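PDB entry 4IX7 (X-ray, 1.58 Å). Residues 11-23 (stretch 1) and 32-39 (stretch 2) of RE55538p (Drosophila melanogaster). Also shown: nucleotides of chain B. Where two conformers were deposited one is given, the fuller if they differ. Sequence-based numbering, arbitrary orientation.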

# COMPACT_ATOMS: atom_id res chain seq x y z
N ASN C 11 -9.83 -21.55 13.94
CA ASN C 11 -10.89 -21.40 14.94
C ASN C 11 -10.78 -20.13 15.80
O ASN C 11 -11.20 -20.11 16.96
CB ASN C 11 -11.00 -22.66 15.81
CG ASN C 11 -12.31 -22.72 16.60
OD1 ASN C 11 -12.31 -22.99 17.80
ND2 ASN C 11 -13.42 -22.45 15.92
N THR C 12 -10.25 -19.06 15.21
CA THR C 12 -10.36 -17.76 15.87
C THR C 12 -11.83 -17.36 15.77
O THR C 12 -12.43 -17.46 14.69
CB THR C 12 -9.51 -16.70 15.15
OG1 THR C 12 -8.15 -17.17 15.08
CG2 THR C 12 -9.55 -15.38 15.90
N CYS C 13 -12.41 -16.94 16.89
CA CYS C 13 -13.84 -16.64 16.93
C CYS C 13 -14.16 -15.21 17.33
O CYS C 13 -13.38 -14.54 18.02
CB CYS C 13 -14.55 -17.58 17.90
SG CYS C 13 -14.48 -19.33 17.41
N VAL C 14 -15.32 -14.75 16.88
CA VAL C 14 -15.91 -13.49 17.31
C VAL C 14 -17.39 -13.77 17.58
O VAL C 14 -17.94 -14.74 17.04
CB VAL C 14 -15.78 -12.40 16.22
CG1 VAL C 14 -14.31 -12.13 15.90
CG2 VAL C 14 -16.54 -12.80 14.95
N PRO C 15 -18.04 -12.94 18.42
CA PRO C 15 -19.47 -13.19 18.63
C PRO C 15 -20.26 -13.04 17.33
O PRO C 15 -19.86 -12.25 16.46
CB PRO C 15 -19.87 -12.10 19.62
CG PRO C 15 -18.59 -11.70 20.29
CD PRO C 15 -17.55 -11.82 19.23
N ALA C 16 -21.34 -13.80 17.19
CA ALA C 16 -22.20 -13.67 16.02
C ALA C 16 -22.70 -12.24 15.85
O ALA C 16 -22.82 -11.75 14.73
CB ALA C 16 -23.38 -14.63 16.11
N SER C 17 -22.98 -11.57 16.97
CA SER C 17 -23.47 -10.20 16.92
C SER C 17 -22.48 -9.29 16.19
O SER C 17 -22.88 -8.38 15.47
CB SER C 17 -23.77 -9.67 18.33
OG SER C 17 -22.61 -9.63 19.14
N VAL C 18 -21.19 -9.57 16.36
CA VAL C 18 -20.17 -8.80 15.67
C VAL C 18 -20.04 -9.25 14.22
O VAL C 18 -20.08 -8.43 13.30
CB VAL C 18 -18.80 -8.91 16.40
CG1 VAL C 18 -17.72 -8.21 15.59
CG2 VAL C 18 -18.90 -8.31 17.79
N PHE C 19 -19.92 -10.56 14.01
CA PHE C 19 -19.70 -11.10 12.67
C PHE C 19 -20.80 -10.70 11.70
O PHE C 19 -20.53 -10.31 10.56
CB PHE C 19 -19.59 -12.63 12.74
CG PHE C 19 -19.00 -13.26 11.51
CD1 PHE C 19 -17.62 -13.26 11.31
CD2 PHE C 19 -19.81 -13.86 10.56
CE1 PHE C 19 -17.07 -13.84 10.18
CE2 PHE C 19 -19.26 -14.44 9.42
CZ PHE C 19 -17.89 -14.43 9.24
N GLU C 20 -22.04 -10.80 12.14
CA GLU C 20 -23.18 -10.52 11.27
C GLU C 20 -23.38 -9.04 10.98
O GLU C 20 -24.09 -8.69 10.05
CB GLU C 20 -24.46 -11.11 11.87
CG GLU C 20 -24.45 -12.62 11.93
CD GLU C 20 -25.55 -13.19 12.79
OE1 GLU C 20 -26.25 -12.39 13.46
OE2 GLU C 20 -25.73 -14.42 12.79
N ASN C 21 -22.73 -8.17 11.76
CA ASN C 21 -22.93 -6.73 11.60
C ASN C 21 -21.76 -6.05 10.88
O ASN C 21 -21.73 -4.83 10.72
CB ASN C 21 -23.17 -6.08 12.96
CG ASN C 21 -23.66 -4.65 12.84
OD1 ASN C 21 -24.48 -4.32 11.97
ND2 ASN C 21 -23.13 -3.77 13.69
N ILE C 22 -20.79 -6.84 10.44
CA ILE C 22 -19.69 -6.31 9.65
C ILE C 22 -20.14 -5.97 8.23
O ILE C 22 -20.85 -6.75 7.59
CB ILE C 22 -18.53 -7.32 9.62
CG1 ILE C 22 -17.89 -7.42 11.01
CG2 ILE C 22 -17.48 -6.92 8.61
CD1 ILE C 22 -16.88 -8.53 11.13
N ASN C 23 -19.75 -4.80 7.74
CA ASN C 23 -19.98 -4.47 6.34
C ASN C 23 -18.85 -5.04 5.51
O ASN C 23 -17.76 -4.46 5.43
CB ASN C 23 -20.11 -2.96 6.14
CG ASN C 23 -20.43 -2.58 4.70
OD1 ASN C 23 -20.66 -3.45 3.86
ND2 ASN C 23 -20.45 -1.28 4.42
N ARG C 32 -10.61 -3.87 10.39
CA ARG C 32 -10.47 -3.13 11.65
C ARG C 32 -11.40 -3.68 12.72
O ARG C 32 -11.00 -3.85 13.87
CB ARG C 32 -10.74 -1.63 11.44
CG ARG C 32 -9.68 -0.92 10.63
CD ARG C 32 -10.07 0.52 10.33
NE ARG C 32 -8.99 1.21 9.64
CZ ARG C 32 -8.03 1.90 10.25
NH1 ARG C 32 -7.07 2.47 9.54
NH2 ARG C 32 -8.03 2.02 11.57
N LYS C 33 -12.64 -3.98 12.34
CA LYS C 33 -13.60 -4.48 13.32
C LYS C 33 -13.16 -5.82 13.88
O LYS C 33 -13.23 -6.05 15.09
CB LYS C 33 -15.01 -4.57 12.74
CG LYS C 33 -16.06 -5.01 13.76
CD LYS C 33 -16.09 -4.08 14.98
CE LYS C 33 -17.37 -4.26 15.79
NZ LYS C 33 -17.43 -3.37 16.99
N LEU C 34 -12.72 -6.71 13.00
CA LEU C 34 -12.25 -8.01 13.47
C LEU C 34 -11.05 -7.82 14.40
O LEU C 34 -10.97 -8.46 15.45
CB LEU C 34 -11.88 -8.93 12.30
CG LEU C 34 -13.06 -9.39 11.43
CD1 LEU C 34 -12.56 -10.06 10.16
CD2 LEU C 34 -13.93 -10.35 12.23
N LEU C 35 -10.12 -6.95 14.02
CA LEU C 35 -8.94 -6.72 14.85
C LEU C 35 -9.25 -6.27 16.27
O LEU C 35 -8.66 -6.78 17.22
CB LEU C 35 -8.00 -5.71 14.19
CG LEU C 35 -7.19 -6.21 12.99
CD1 LEU C 35 -6.55 -5.01 12.32
CD2 LEU C 35 -6.13 -7.25 13.38
N VAL C 36 -10.16 -5.31 16.43
CA VAL C 36 -10.45 -4.81 17.77
C VAL C 36 -11.34 -5.75 18.56
O VAL C 36 -11.53 -5.56 19.76
CB VAL C 36 -11.06 -3.39 17.74
CG1 VAL C 36 -10.06 -2.42 17.12
CG2 VAL C 36 -12.41 -3.38 17.02
N THR C 37 -11.89 -6.76 17.88
CA THR C 37 -12.66 -7.79 18.56
C THR C 37 -11.74 -8.91 19.07
O THR C 37 -11.96 -9.46 20.15
CB THR C 37 -13.74 -8.39 17.62
OG1 THR C 37 -14.59 -7.33 17.15
CG2 THR C 37 -14.61 -9.39 18.38
N ILE C 38 -10.69 -9.18 18.31
CA ILE C 38 -9.83 -10.34 18.55
C ILE C 38 -8.61 -9.99 19.41
O ILE C 38 -8.12 -10.82 20.19
CB ILE C 38 -9.39 -10.95 17.20
CG1 ILE C 38 -10.59 -11.62 16.52
CG2 ILE C 38 -8.23 -11.92 17.35
CD1 ILE C 38 -10.41 -11.81 15.03
N PHE C 39 -8.13 -8.75 19.28
CA PHE C 39 -6.95 -8.27 20.01
C PHE C 39 -7.31 -7.06 20.86
O PHE C 39 -8.11 -6.23 20.43
CB PHE C 39 -5.87 -7.82 19.02
CG PHE C 39 -5.34 -8.91 18.12
CD1 PHE C 39 -4.44 -9.84 18.61
CD2 PHE C 39 -5.73 -8.98 16.79
CE1 PHE C 39 -3.94 -10.85 17.77
CE2 PHE C 39 -5.22 -9.97 15.95
CZ PHE C 39 -4.33 -10.91 16.44
P DT B 3 -11.98 3.31 12.85
OP1 DT B 3 -13.23 2.56 12.63
OP2 DT B 3 -10.79 2.68 13.44
O5' DT B 3 -11.52 3.93 11.44
C5' DT B 3 -12.51 4.56 10.67
C4' DT B 3 -11.84 5.15 9.45
O4' DT B 3 -10.97 6.23 9.87
C3' DT B 3 -10.96 4.18 8.67
O3' DT B 3 -11.48 4.08 7.34
C2' DT B 3 -9.56 4.80 8.75
C1' DT B 3 -9.87 6.26 8.98
N1 DT B 3 -8.80 7.03 9.67
C2 DT B 3 -8.42 8.25 9.13
O2 DT B 3 -8.89 8.70 8.09
N3 DT B 3 -7.44 8.90 9.84
C4 DT B 3 -6.86 8.49 11.02
O4 DT B 3 -5.99 9.16 11.58
C5 DT B 3 -7.32 7.23 11.53
C7 DT B 3 -6.75 6.67 12.80
C6 DT B 3 -8.27 6.57 10.85
P DC B 4 -10.80 3.10 6.27
OP1 DC B 4 -11.84 2.72 5.28
OP2 DC B 4 -10.04 2.07 7.00
O5' DC B 4 -9.71 4.02 5.57
C5' DC B 4 -10.17 5.17 4.87
C4' DC B 4 -8.97 6.00 4.48
O4' DC B 4 -8.29 6.46 5.67
C3' DC B 4 -7.89 5.23 3.72
O3' DC B 4 -8.03 5.63 2.36
C2' DC B 4 -6.56 5.68 4.33
C1' DC B 4 -6.97 6.79 5.28
N1 DC B 4 -6.19 6.85 6.54
C2 DC B 4 -5.39 7.97 6.80
O2 DC B 4 -5.37 8.88 5.97
N3 DC B 4 -4.68 8.02 7.95
C4 DC B 4 -4.73 7.01 8.82
N4 DC B 4 -4.01 7.10 9.95
C5 DC B 4 -5.52 5.84 8.56
C6 DC B 4 -6.23 5.81 7.42

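What holds the middle of this contact together? Apolar side chains do. Val14, on the short strand, points toward the helix, and its CG1 lies 3.8 Å from Ile38 CG1 and 4.1 Å from Leu34 CD2. That same Leu34 CD2 meets Ile22 CD1 at 3.6 Å, so one methyl group touches both the strand and the residue closing the turn that begins at Phe19.

How does the strand meet the helix? Nearly at right angles, at 96°, with axes 8.9 Å apart at closest approach. Thr12 and Val14 both point toward the helix while Cys13 between them points away, the alternation expected of extended backbone. Thr12 CG2 thereby reaches Ile38 CD1 at 3.8 Å.

What does Thr37 contribute? Its CG2 packs 3.7 Å from Val14 CG1 and 3.9 Å from Pro15 CD, while its OG1 donates a hydrogen bond to Lys33 O at 2.8 Å. The hydroxyl is thus satisfied within its own helix, even with Val18 CG1 only 3.6 Å from Thr37 OG1.

Where does the contact become polar? At Lys33, whose aliphatic portion lies along stretch 1: CG is 4.1 Å from Ile22 CG1, and CE is 4.0 Å from Val18 CG1. No hydrogen bond crosses between the stretches. Neighbouring Arg32 instead serves the DNA, its NE donating to DC4 OP2 at 3.0 Å.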